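Local coordinates for protein 336aa long hypothetical dTDP-glucose 4,6-dehydratase (Pyrococcus horikoshii, PDB 2HUN) that probably acts as a dTDP-glucose 4,6-dehydratase, binding NAD in a Rossmann fold to convert a nucleotide sugar, at residues A[4-8]-A[72-76]; A[32-38]-A[56-62]; A[83-87]-A[97-102]. All blocks are in the same frame, centred on the assembly; numbering follows the deposited sequence.

The three contacts belong to the NAD-binding part of the chain. Interactions 1 and 2 share one sheet, in which strands 5-9 and 31-36 are parallel neighbours, and their centres lie about 11 Å apart. Both segments of interaction 2 fall between 4-8 and 72-76 along the chain, and strand 56-60 leads on to helix 66-74. Interaction 3 follows, its centre about 16 Å from that of interaction 2 and about 22 Å from that of interaction 1. Interactions 2 and 3 meet through a K37-E85 salt bridge and a probable D62-H100 hydrogen bond, and both touch NAD. Interaction 1 packs a helix on the sheet, and the others help to line the adenosine end of the NAD pocket.

Interaction 1: residues A[4-8]-A[72-76]; sequences MKLLV and LVRKV
L7 points from strand 5-9 at the end of helix 66-74 and meets L72, V73 and V76. A chi1 of 172° sets its CG against the helix end, where the fork at CG gives each methyl its own partner. L7 CD1 touches L72 CD1 at 3.9 Å. L7 CD2 meets V73 CG2 at 4.0 Å. The L7 side chain runs at about a right angle to both of these partners. V76, after the helix, packs beside the base of L7. V76 CG1 rests on L7 CB at 3.9 Å, and V76 CB sits 3.4 Å from K5 O.

K5 marks the edge of the contact. Its CB points at the other segment, and K5 CD passes 3.3 Å from K75 O before the chain bends at chi4 and leads the amine away. I35 of the neighbouring strand 31-36 also touches both L7 and L72, extending the apolar layer. The helix returns the chain from strand 56-60 to strand 78-81, a beta-alpha-beta crossover that packs on this sheet. No hydrogen bond joins the two segments. The helix is therefore held against the strand by the fit of branched apolar side chains, with the lysine methylenes covering the exposed border.

Interaction 2: residues A[32-38]-A[56-62]; sequences VINIDKL and YTFVKGD. With NAD (nicotinamide-adenine-dinucleotide), chain C.
D36 works in two directions. Its carbonyl takes the N-H of G61 from well above the carbonyl plane (59° out of it), while its carboxylate reaches away to NAD. Farther back the parallel pairing is more regular. V59 N gives an almost straight bond to N34 O at 2.7 Å, and N34 N reaches T57 O nearly head-on to the carbonyl. The two strands run at 20° to each other.

The side chains alternate between the two faces of the sheet. I33 and V59 lie side by side, their CG2 atoms 3.8 Å apart. On the other face, Y56 runs alongside N34, with CE1 by N34 CB. Past the strands, L38 CD2 meets CZ of the F58 ring, and L38 CD1 presses tightly on K60 CD.

A chi1 of -160° swings the D36 carboxylate away from the partner strand and up to the adenosine ribose. D36 OD1 accepts from O2B of NAD at 2.6 Å, and D36 OD2 has a very short bond from O3B. D36 OD1 also takes L38 N at 2.8 Å through its anti lone pair, forming an Asx turn, and M12 N binds OD2. Replacing D36 by an alanine would probably leave both ribose hydroxyls, L38 N and M12 N without this acceptor and let the ribose shift.

K37 lays its extended chain over one face of adenine, CD 3.1 Å from C5A of NAD, and its amine forms a salt bridge with E85. D62 OD1 accepts from adenine N6A at 2.9 Å and also from A64 N. An acidic residue at the end of the second strand, gripping both ribose hydroxyls, is typical of NAD-binding Rossmann folds.

Interaction 3: residues A[83-87]-A[97-102]; sequences AAESH and IFLHSN. With NAD (nicotinamide-adenine-dinucleotide), chain C.
The ND2 of N102 is bonded to E85 O at 3.1 Å and also to T154 OG1. The other end of the same amide completes a two-point grip on E85. N102 OD1 accepts E85 N at 2.9 Å, in its carbonyl plane and on a lone pair. E85 O lies almost exactly in the amide plane. Both backbone polar atoms of one loop residue are thus satisfied by one helix side chain, which would fix the amide's rotation. The same OD1 also lies against A84 CB.

The E85 side chain starts out against F98 and I97 of the helix. E85 CB lies over one face of the F98 ring, offset toward the rim and 3.8 Å from the centroid, in a CH-pi contact. With chi2 near -71° the chain bends, and E85 CG meets I97 CG2 at 3.4 Å. In the buried carboxylate, OE2 forms a salt bridge with K37 and OE1 one with R90, which probably balances its charge. The F98 ring also reaches H87, whose N lies at the ring edge, in plane. H87 is the N-cap of helix 88-93, with ND1 bonded to R90 N.

NAD lies against both segments. S101 OG accepts from adenine N6A at 3.0 Å and is also bonded to K37 NZ. A83 CB rests over an adenine face, 3.6 Å from C4A of NAD, on the side opposite K37. A84 O approaches adenine C8A. The loop after strand 78-81, pinned to helix 96-116, forms one wall of the adenine pocket of this NAD-binding Rossmann domain.

Interaction 1: residues A[4-8]-A[72-76]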
loop_
_atom_site.group_PDB
_atom_site.type_symbol
_atom_site.label_atom_id
_atom_site.label_comp_id
_atom_site.label_asym_id
_atom_site.label_seq_id
_atom_site.Cartn_x
_atom_site.Cartn_y
_atom_site.Cartn_z
ATOM N N MET A 4 -23.129 -14.868 16.298
ATOM C CA MET A 4 -22.421 -13.811 15.595
ATOM C C MET A 4 -22.821 -13.833 14.121
ATOM O O MET A 4 -22.844 -14.897 13.505
ATOM C CB MET A 4 -20.912 -14.036 15.751
ATOM C CG MET A 4 -20.017 -13.030 15.047
ATOM S SD MET A 4 -18.264 -13.281 15.487
ATOM C CE MET A 4 -17.637 -11.595 15.352
ATOM N N LYS A 5 -23.169 -12.672 13.570
ATOM C CA LYS A 5 -23.536 -12.573 12.155
ATOM C C LYS A 5 -22.294 -12.115 11.394
ATOM O O LYS A 5 -21.713 -11.080 11.720
ATOM C CB LYS A 5 -24.638 -11.535 11.927
ATOM C CG LYS A 5 -25.889 -11.703 12.768
ATOM C CD LYS A 5 -26.940 -10.685 12.339
ATOM C CE LYS A 5 -27.873 -10.343 13.487
ATOM N NZ LYS A 5 -28.468 -11.560 14.092
ATOM N N LEU A 6 -21.897 -12.867 10.375
ATOM C CA LEU A 6 -20.718 -12.504 9.602
ATOM C C LEU A 6 -21.014 -12.173 8.155
ATOM O O LEU A 6 -21.870 -12.790 7.525
ATOM C CB LEU A 6 -19.691 -13.641 9.603
ATOM C CG LEU A 6 -19.124 -14.174 10.917
ATOM C CD1 LEU A 6 -18.162 -15.323 10.606
ATOM C CD2 LEU A 6 -18.416 -13.063 11.678
ATOM N N LEU A 7 -20.291 -11.187 7.641
ATOM C CA LEU A 7 -20.385 -10.816 6.242
ATOM C C LEU A 7 -19.085 -11.367 5.672
ATOM O O LEU A 7 -18.006 -10.954 6.094
ATOM C CB LEU A 7 -20.399 -9.299 6.055
ATOM C CG LEU A 7 -20.309 -8.892 4.579
ATOM C CD1 LEU A 7 -21.600 -9.301 3.856
ATOM C CD2 LEU A 7 -20.079 -7.390 4.460
ATOM N N VAL A 8 -19.180 -12.320 4.754
ATOM C CA VAL A 8 -17.992 -12.895 4.135
ATOM C C VAL A 8 -17.933 -12.454 2.677
ATOM O O VAL A 8 -18.802 -12.827 1.887
ATOM C CB VAL A 8 -18.016 -14.446 4.174
ATOM C CG1 VAL A 8 -16.814 -15.002 3.413
ATOM C CG2 VAL A 8 -18.008 -14.947 5.628
ATOM N N LEU A 72 -25.232 -4.130 4.142
ATOM C CA LEU A 72 -24.815 -5.410 4.695
ATOM C C LEU A 72 -23.943 -5.218 5.938
ATOM O O LEU A 72 -24.115 -5.909 6.943
ATOM C CB LEU A 72 -24.055 -6.220 3.637
ATOM C CG LEU A 72 -24.798 -6.484 2.320
ATOM C CD1 LEU A 72 -23.919 -7.340 1.405
ATOM C CD2 LEU A 72 -26.136 -7.180 2.601
ATOM N N VAL A 73 -23.006 -4.277 5.866
ATOM C CA VAL A 73 -22.119 -4.012 6.995
ATOM C C VAL A 73 -22.905 -3.567 8.227
ATOM O O VAL A 73 -22.564 -3.935 9.356
ATOM C CB VAL A 73 -21.057 -2.939 6.632
ATOM C CG1 VAL A 73 -20.426 -2.371 7.893
ATOM C CG2 VAL A 73 -19.979 -3.565 5.759
ATOM N N ARG A 74 -23.962 -2.791 7.998
ATOM C CA ARG A 74 -24.815 -2.291 9.073
ATOM C C ARG A 74 -25.401 -3.390 9.954
ATOM O O ARG A 74 -25.587 -3.191 11.152
ATOM C CB ARG A 74 -26.006 -1.515 8.511
ATOM C CG ARG A 74 -25.705 -0.228 7.795
ATOM C CD ARG A 74 -27.022 0.350 7.288
ATOM N NE ARG A 74 -27.950 0.570 8.395
ATOM C CZ ARG A 74 -29.274 0.451 8.306
ATOM N NH1 ARG A 74 -29.843 0.108 7.157
ATOM N NH2 ARG A 74 -30.027 0.674 9.374
ATOM N N LYS A 75 -25.697 -4.543 9.364
ATOM C CA LYS A 75 -26.332 -5.622 10.109
ATOM C C LYS A 75 -25.492 -6.799 10.600
ATOM O O LYS A 75 -26.049 -7.766 11.110
ATOM C CB LYS A 75 -27.506 -6.164 9.287
ATOM C CG LYS A 75 -27.081 -6.945 8.057
ATOM C CD LYS A 75 -28.262 -7.367 7.191
ATOM C CE LYS A 75 -28.702 -6.248 6.274
ATOM N NZ LYS A 75 -29.547 -6.775 5.168
ATOM N N VAL A 76 -24.171 -6.743 10.474
ATOM C CA VAL A 76 -23.362 -7.871 10.934
ATOM C C VAL A 76 -22.491 -7.548 12.143
ATOM O O VAL A 76 -22.309 -6.388 12.497
ATOM C CB VAL A 76 -22.456 -8.420 9.802
ATOM C CG1 VAL A 76 -23.310 -8.971 8.666
ATOM C CG2 VAL A 76 -21.531 -7.327 9.298
#

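Interaction 2: residues A[32-38]-A[56-62]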
loop_
_atom_site.group_PDB
_atom_site.type_symbol
_atom_site.label_atom_id
_atom_site.label_comp_id
_atom_site.label_asym_id
_atom_site.label_seq_id
_atom_site.Cartn_x
_atom_site.Cartn_y
_atom_site.Cartn_z
ATOM N N VAL A 32 -24.290 -16.331 8.187
ATOM C CA VAL A 32 -23.404 -15.817 7.165
ATOM C C VAL A 32 -24.114 -15.186 5.973
ATOM O O VAL A 32 -25.087 -15.723 5.447
ATOM C CB VAL A 32 -22.491 -16.932 6.627
ATOM C CG1 VAL A 32 -21.774 -16.453 5.371
ATOM C CG2 VAL A 32 -21.485 -17.346 7.697
ATOM N N ILE A 33 -23.620 -14.026 5.568
ATOM C CA ILE A 33 -24.126 -13.345 4.398
ATOM C C ILE A 33 -22.904 -13.316 3.504
ATOM O O ILE A 33 -21.881 -12.738 3.871
ATOM C CB ILE A 33 -24.542 -11.899 4.673
ATOM C CG1 ILE A 33 -25.764 -11.861 5.588
ATOM C CG2 ILE A 33 -24.829 -11.203 3.351
ATOM C CD1 ILE A 33 -26.157 -10.457 6.008
ATOM N N ASN A 34 -23.005 -13.954 2.347
ATOM C CA ASN A 34 -21.907 -14.016 1.400
ATOM C C ASN A 34 -22.127 -13.058 0.241
ATOM O O ASN A 34 -23.087 -13.195 -0.513
ATOM C CB ASN A 34 -21.756 -15.466 0.894
ATOM C CG ASN A 34 -20.859 -15.581 -0.325
ATOM O OD1 ASN A 34 -20.040 -14.710 -0.593
ATOM N ND2 ASN A 34 -21.000 -16.683 -1.062
ATOM N N ILE A 35 -21.249 -12.069 0.113
ATOM C CA ILE A 35 -21.359 -11.124 -0.983
ATOM C C ILE A 35 -20.237 -11.474 -1.946
ATOM O O ILE A 35 -19.063 -11.486 -1.582
ATOM C CB ILE A 35 -21.246 -9.651 -0.501
ATOM C CG1 ILE A 35 -21.326 -8.711 -1.703
ATOM C CG2 ILE A 35 -19.957 -9.438 0.284
ATOM C CD1 ILE A 35 -21.382 -7.240 -1.340
ATOM N N ASP A 36 -20.620 -11.810 -3.169
ATOM C CA ASP A 36 -19.669 -12.192 -4.189
ATOM C C ASP A 36 -20.249 -11.703 -5.487
ATOM O O ASP A 36 -21.442 -11.786 -5.742
ATOM C CB ASP A 36 -19.496 -13.711 -4.225
ATOM C CG ASP A 36 -18.201 -14.141 -4.905
ATOM O OD1 ASP A 36 -18.061 -13.945 -6.126
ATOM O OD2 ASP A 36 -17.317 -14.681 -4.204
ATOM N N LYS A 37 -19.356 -11.204 -6.308
ATOM C CA LYS A 37 -19.680 -10.629 -7.574
ATOM C C LYS A 37 -19.821 -11.688 -8.689
ATOM O O LYS A 37 -20.323 -11.409 -9.785
ATOM C CB LYS A 37 -18.571 -9.615 -7.832
ATOM C CG LYS A 37 -17.196 -10.174 -8.228
ATOM C CD LYS A 37 -16.238 -9.042 -8.695
ATOM C CE LYS A 37 -15.057 -9.589 -9.511
ATOM N NZ LYS A 37 -14.070 -8.546 -9.932
ATOM N N LEU A 38 -19.392 -12.906 -8.368
ATOM C CA LEU A 38 -19.421 -14.044 -9.285
ATOM C C LEU A 38 -18.548 -13.799 -10.505
ATOM O O LEU A 38 -18.990 -13.946 -11.646
ATOM C CB LEU A 38 -20.856 -14.367 -9.720
ATOM C CG LEU A 38 -21.833 -14.801 -8.617
ATOM C CD1 LEU A 38 -23.131 -15.299 -9.253
ATOM C CD2 LEU A 38 -21.204 -15.908 -7.759
ATOM N N TYR A 56 -27.656 -19.069 6.160
ATOM C CA TYR A 56 -26.863 -18.569 5.040
ATOM C C TYR A 56 -27.675 -17.698 4.076
ATOM O O TYR A 56 -28.819 -18.002 3.764
ATOM C CB TYR A 56 -26.248 -19.754 4.279
ATOM C CG TYR A 56 -25.491 -19.371 3.023
ATOM C CD1 TYR A 56 -24.146 -19.006 3.072
ATOM C CD2 TYR A 56 -26.128 -19.361 1.784
ATOM C CE1 TYR A 56 -23.456 -18.641 1.914
ATOM C CE2 TYR A 56 -25.453 -18.996 0.625
ATOM C CZ TYR A 56 -24.119 -18.638 0.695
ATOM O OH TYR A 56 -23.458 -18.284 -0.458
ATOM N N THR A 57 -27.074 -16.607 3.617
ATOM C CA THR A 57 -27.729 -15.702 2.676
ATOM C C THR A 57 -26.692 -15.263 1.657
ATOM O O THR A 57 -25.605 -14.821 2.032
ATOM C CB THR A 57 -28.255 -14.425 3.361
ATOM O OG1 THR A 57 -29.015 -14.774 4.518
ATOM C CG2 THR A 57 -29.140 -13.642 2.405
ATOM N N PHE A 58 -27.019 -15.388 0.375
ATOM C CA PHE A 58 -26.100 -14.972 -0.673
ATOM C C PHE A 58 -26.537 -13.664 -1.309
ATOM O O PHE A 58 -27.699 -13.493 -1.689
ATOM C CB PHE A 58 -25.978 -16.031 -1.768
ATOM C CG PHE A 58 -25.253 -15.543 -2.993
ATOM C CD1 PHE A 58 -23.977 -14.997 -2.893
ATOM C CD2 PHE A 58 -25.858 -15.600 -4.244
ATOM C CE1 PHE A 58 -23.315 -14.513 -4.018
ATOM C CE2 PHE A 58 -25.204 -15.119 -5.379
ATOM C CZ PHE A 58 -23.931 -14.574 -5.265
ATOM N N VAL A 59 -25.590 -12.740 -1.418
ATOM C CA VAL A 59 -25.850 -11.449 -2.024
ATOM C C VAL A 59 -24.874 -11.226 -3.166
ATOM O O VAL A 59 -23.661 -11.108 -2.957
ATOM C CB VAL A 59 -25.697 -10.292 -1.005
ATOM C CG1 VAL A 59 -25.907 -8.954 -1.708
ATOM C CG2 VAL A 59 -26.706 -10.457 0.130
ATOM N N LYS A 60 -25.413 -11.182 -4.381
ATOM C CA LYS A 60 -24.603 -10.957 -5.564
ATOM C C LYS A 60 -24.329 -9.467 -5.686
ATOM O O LYS A 60 -25.258 -8.659 -5.765
ATOM C CB LYS A 60 -25.336 -11.463 -6.804
ATOM C CG LYS A 60 -24.663 -11.124 -8.120
ATOM C CD LYS A 60 -24.741 -12.304 -9.070
ATOM C CE LYS A 60 -24.380 -11.912 -10.487
ATOM N NZ LYS A 60 -25.530 -11.259 -11.160
ATOM N N GLY A 61 -23.048 -9.107 -5.691
ATOM C CA GLY A 61 -22.676 -7.709 -5.789
ATOM C C GLY A 61 -21.186 -7.485 -5.623
ATOM O O GLY A 61 -20.445 -8.394 -5.239
ATOM N N ASP A 62 -20.762 -6.257 -5.900
ATOM C CA ASP A 62 -19.362 -5.845 -5.822
ATOM C C ASP A 62 -19.099 -5.099 -4.511
ATOM O O ASP A 62 -19.826 -4.168 -4.179
ATOM C CB ASP A 62 -19.067 -4.922 -7.010
ATOM C CG ASP A 62 -17.613 -4.529 -7.111
ATOM O OD1 ASP A 62 -16.878 -4.637 -6.110
ATOM O OD2 ASP A 62 -17.209 -4.088 -8.203
HETATM P PA NAD C . -10.645 -16.917 -5.766
HETATM O O1A NAD C . -10.176 -16.291 -7.011
HETATM O O2A NAD C . -10.929 -18.380 -5.740
HETATM O O5B NAD C . -11.996 -16.167 -5.339
HETATM C C5B NAD C . -12.096 -14.744 -5.178
HETATM C C4B NAD C . -13.587 -14.506 -4.905
HETATM O O4B NAD C . -13.835 -13.106 -4.667
HETATM C C3B NAD C . -14.455 -14.915 -6.130
HETATM O O3B NAD C . -15.593 -15.681 -5.701
HETATM C C2B NAD C . -14.786 -13.563 -6.787
HETATM O O2B NAD C . -15.982 -13.509 -7.565
HETATM C C1B NAD C . -14.812 -12.621 -5.583
HETATM N N9A NAD C . -14.500 -11.212 -5.909
HETATM C C8A NAD C . -13.427 -10.721 -6.557
HETATM N N7A NAD C . -13.533 -9.396 -6.642
HETATM C C5A NAD C . -14.666 -9.024 -6.054
HETATM C C6A NAD C . -15.320 -7.781 -5.830
HETATM N N6A NAD C . -14.832 -6.617 -6.238
HETATM N N1A NAD C . -16.556 -7.817 -5.141
HETATM C C2A NAD C . -17.095 -9.038 -4.708
HETATM N N3A NAD C . -16.478 -10.208 -4.921
HETATM C C4A NAD C . -15.290 -10.191 -5.579
HETATM O O3 NAD C . -9.426 -16.725 -4.763
HETATM P PN NAD C . -9.086 -17.148 -3.276
HETATM O O1N NAD C . -7.841 -17.949 -3.461
HETATM O O2N NAD C . -10.201 -17.872 -2.632
HETATM O O5D NAD C . -8.629 -15.777 -2.551
HETATM C C5D NAD C . -9.235 -15.256 -1.365
HETATM C C4D NAD C . -8.280 -14.213 -0.732
HETATM O O4D NAD C . -7.127 -14.856 -0.163
HETATM C C3D NAD C . -7.789 -13.170 -1.744
HETATM O O3D NAD C . -7.843 -11.863 -1.116
HETATM C C2D NAD C . -6.330 -13.615 -2.041
HETATM O O2D NAD C . -5.531 -12.479 -2.384
HETATM C C1D NAD C . -5.937 -14.273 -0.728
HETATM N N1N NAD C . -4.899 -15.319 -0.838
HETATM C C2N NAD C . -5.132 -16.568 -1.506
HETATM C C3N NAD C . -4.094 -17.515 -1.554
HETATM C C7N NAD C . -4.277 -18.886 -2.246
HETATM O O7N NAD C . -3.398 -19.745 -2.105
HETATM N N7N NAD C . -5.373 -19.119 -2.957
HETATM C C4N NAD C . -2.841 -17.233 -0.954
HETATM C C5N NAD C . -2.630 -15.998 -0.304
HETATM C C6N NAD C . -3.649 -15.034 -0.237
HETATM O O HOH W 1 -27.677 -15.074 6.565
#

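Interaction 3: residues A[83-87]-A[97-102]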
loop_
_atom_site.group_PDB
_atom_site.type_symbol
_atom_site.label_atom_id
_atom_site.label_comp_id
_atom_site.label_asym_id
_atom_site.label_seq_id
_atom_site.Cartn_x
_atom_site.Cartn_y
_atom_site.Cartn_z
ATOM N N ALA A 83 -12.721 -11.208 -0.770
ATOM C CA ALA A 83 -12.895 -10.739 -2.138
ATOM C C ALA A 83 -11.686 -10.011 -2.729
ATOM O O ALA A 83 -11.174 -9.045 -2.152
ATOM C CB ALA A 83 -14.128 -9.847 -2.225
ATOM N N ALA A 84 -11.254 -10.466 -3.902
ATOM C CA ALA A 84 -10.114 -9.866 -4.586
ATOM C C ALA A 84 -9.891 -10.519 -5.942
ATOM O O ALA A 84 -10.376 -11.622 -6.190
ATOM C CB ALA A 84 -8.846 -10.028 -3.734
ATOM N N GLU A 85 -9.167 -9.817 -6.808
ATOM C CA GLU A 85 -8.780 -10.314 -8.132
ATOM C C GLU A 85 -7.345 -10.772 -7.862
ATOM O O GLU A 85 -6.525 -9.977 -7.380
ATOM C CB GLU A 85 -8.781 -9.181 -9.155
ATOM C CG GLU A 85 -10.163 -8.791 -9.679
ATOM C CD GLU A 85 -10.766 -9.857 -10.592
ATOM O OE1 GLU A 85 -10.005 -10.656 -11.180
ATOM O OE2 GLU A 85 -12.003 -9.887 -10.735
ATOM N N SER A 86 -7.028 -12.027 -8.163
ATOM C CA SER A 86 -5.691 -12.534 -7.836
ATOM C C SER A 86 -4.866 -13.212 -8.919
ATOM O O SER A 86 -3.886 -13.891 -8.615
ATOM C CB SER A 86 -5.804 -13.508 -6.665
ATOM O OG SER A 86 -6.629 -14.605 -7.020
ATOM N N HIS A 87 -5.244 -13.025 -10.175
ATOM C CA HIS A 87 -4.519 -13.658 -11.268
ATOM C C HIS A 87 -3.348 -12.790 -11.724
ATOM O O HIS A 87 -3.532 -11.848 -12.489
ATOM C CB HIS A 87 -5.472 -13.891 -12.437
ATOM C CG HIS A 87 -4.918 -14.778 -13.498
ATOM N ND1 HIS A 87 -3.939 -14.365 -14.383
ATOM C CD2 HIS A 87 -5.225 -16.043 -13.846
ATOM C CE1 HIS A 87 -3.679 -15.346 -15.229
ATOM N NE2 HIS A 87 -4.448 -16.376 -14.927
ATOM N N ILE A 97 -8.475 -3.807 -13.340
ATOM C CA ILE A 97 -9.311 -4.784 -12.668
ATOM C C ILE A 97 -8.867 -4.971 -11.218
ATOM O O ILE A 97 -9.689 -5.107 -10.311
ATOM C CB ILE A 97 -9.243 -6.143 -13.414
ATOM C CG1 ILE A 97 -9.789 -5.978 -14.836
ATOM C CG2 ILE A 97 -10.032 -7.193 -12.675
ATOM C CD1 ILE A 97 -9.727 -7.240 -15.681
ATOM N N PHE A 98 -7.561 -4.961 -10.993
ATOM C CA PHE A 98 -7.051 -5.173 -9.644
ATOM C C PHE A 98 -7.143 -3.946 -8.741
ATOM O O PHE A 98 -7.438 -4.073 -7.551
ATOM C CB PHE A 98 -5.635 -5.733 -9.741
ATOM C CG PHE A 98 -5.586 -7.059 -10.454
ATOM C CD1 PHE A 98 -5.875 -7.137 -11.812
ATOM C CD2 PHE A 98 -5.337 -8.232 -9.760
ATOM C CE1 PHE A 98 -5.924 -8.369 -12.466
ATOM C CE2 PHE A 98 -5.380 -9.462 -10.402
ATOM C CZ PHE A 98 -5.676 -9.530 -11.758
ATOM N N LEU A 99 -6.922 -2.764 -9.307
ATOM C CA LEU A 99 -7.028 -1.527 -8.537
ATOM C C LEU A 99 -8.462 -1.418 -8.020
ATOM O O LEU A 99 -8.699 -1.095 -6.854
ATOM C CB LEU A 99 -6.728 -0.309 -9.420
ATOM C CG LEU A 99 -6.922 1.066 -8.770
ATOM C CD1 LEU A 99 -5.759 1.356 -7.835
ATOM C CD2 LEU A 99 -7.008 2.138 -9.850
ATOM N N HIS A 100 -9.416 -1.703 -8.903
ATOM C CA HIS A 100 -10.829 -1.618 -8.553
ATOM C C HIS A 100 -11.288 -2.573 -7.454
ATOM O O HIS A 100 -11.850 -2.147 -6.447
ATOM C CB HIS A 100 -11.696 -1.859 -9.782
ATOM C CG HIS A 100 -13.161 -1.851 -9.482
ATOM N ND1 HIS A 100 -13.867 -0.690 -9.255
ATOM C CD2 HIS A 100 -14.047 -2.866 -9.336
ATOM C CE1 HIS A 100 -15.126 -0.988 -8.986
ATOM N NE2 HIS A 100 -15.262 -2.302 -9.028
ATOM N N SER A 101 -11.076 -3.868 -7.659
ATOM C CA SER A 101 -11.504 -4.855 -6.674
ATOM C C SER A 101 -10.643 -4.887 -5.411
ATOM O O SER A 101 -11.174 -4.968 -4.301
ATOM C CB SER A 101 -11.538 -6.262 -7.295
ATOM O OG SER A 101 -12.574 -6.391 -8.258
ATOM N N ASN A 102 -9.325 -4.816 -5.573
ATOM C CA ASN A 102 -8.436 -4.889 -4.415
ATOM C C ASN A 102 -8.313 -3.587 -3.635
ATOM O O ASN A 102 -8.477 -3.581 -2.417
ATOM C CB ASN A 102 -7.051 -5.382 -4.846
ATOM C CG ASN A 102 -7.106 -6.746 -5.521
ATOM O OD1 ASN A 102 -8.103 -7.457 -5.414
ATOM N ND2 ASN A 102 -6.033 -7.116 -6.208
HETATM P PA NAD C . -10.645 -16.917 -5.766
HETATM O O1A NAD C . -10.176 -16.291 -7.011
HETATM O O2A NAD C . -10.929 -18.380 -5.740
HETATM O O5B NAD C . -11.996 -16.167 -5.339
HETATM C C5B NAD C . -12.096 -14.744 -5.178
HETATM C C4B NAD C . -13.587 -14.506 -4.905
HETATM O O4B NAD C . -13.835 -13.106 -4.667
HETATM C C3B NAD C . -14.455 -14.915 -6.130
HETATM O O3B NAD C . -15.593 -15.681 -5.701
HETATM C C2B NAD C . -14.786 -13.563 -6.787
HETATM O O2B NAD C . -15.982 -13.509 -7.565
HETATM C C1B NAD C . -14.812 -12.621 -5.583
HETATM N N9A NAD C . -14.500 -11.212 -5.909
HETATM C C8A NAD C . -13.427 -10.721 -6.557
HETATM N N7A NAD C . -13.533 -9.396 -6.642
HETATM C C5A NAD C . -14.666 -9.024 -6.054
HETATM C C6A NAD C . -15.320 -7.781 -5.830
HETATM N N6A NAD C . -14.832 -6.617 -6.238
HETATM N N1A NAD C . -16.556 -7.817 -5.141
HETATM C C2A NAD C . -17.095 -9.038 -4.708
HETATM N N3A NAD C . -16.478 -10.208 -4.921
HETATM C C4A NAD C . -15.290 -10.191 -5.579
HETATM O O3 NAD C . -9.426 -16.725 -4.763
HETATM P PN NAD C . -9.086 -17.148 -3.276
HETATM O O1N NAD C . -7.841 -17.949 -3.461
HETATM O O2N NAD C . -10.201 -17.872 -2.632
HETATM O O5D NAD C . -8.629 -15.777 -2.551
HETATM C C5D NAD C . -9.235 -15.256 -1.365
HETATM C C4D NAD C . -8.280 -14.213 -0.732
HETATM O O4D NAD C . -7.127 -14.856 -0.163
HETATM C C3D NAD C . -7.789 -13.170 -1.744
HETATM O O3D NAD C . -7.843 -11.863 -1.116
HETATM C C2D NAD C . -6.330 -13.615 -2.041
HETATM O O2D NAD C . -5.531 -12.479 -2.384
HETATM C C1D NAD C . -5.937 -14.273 -0.728
HETATM N N1N NAD C . -4.899 -15.319 -0.838
HETATM C C2N NAD C . -5.132 -16.568 -1.506
HETATM C C3N NAD C . -4.094 -17.515 -1.554
HETATM C C7N NAD C . -4.277 -18.886 -2.246
HETATM O O7N NAD C . -3.398 -19.745 -2.105
HETATM N N7N NAD C . -5.373 -19.119 -2.957
HETATM C C4N NAD C . -2.841 -17.233 -0.954
HETATM C C5N NAD C . -2.630 -15.998 -0.304
HETATM C C6N NAD C . -3.649 -15.034 -0.237
HETATM O O HOH W 2 -10.003 -6.228 -2.025
#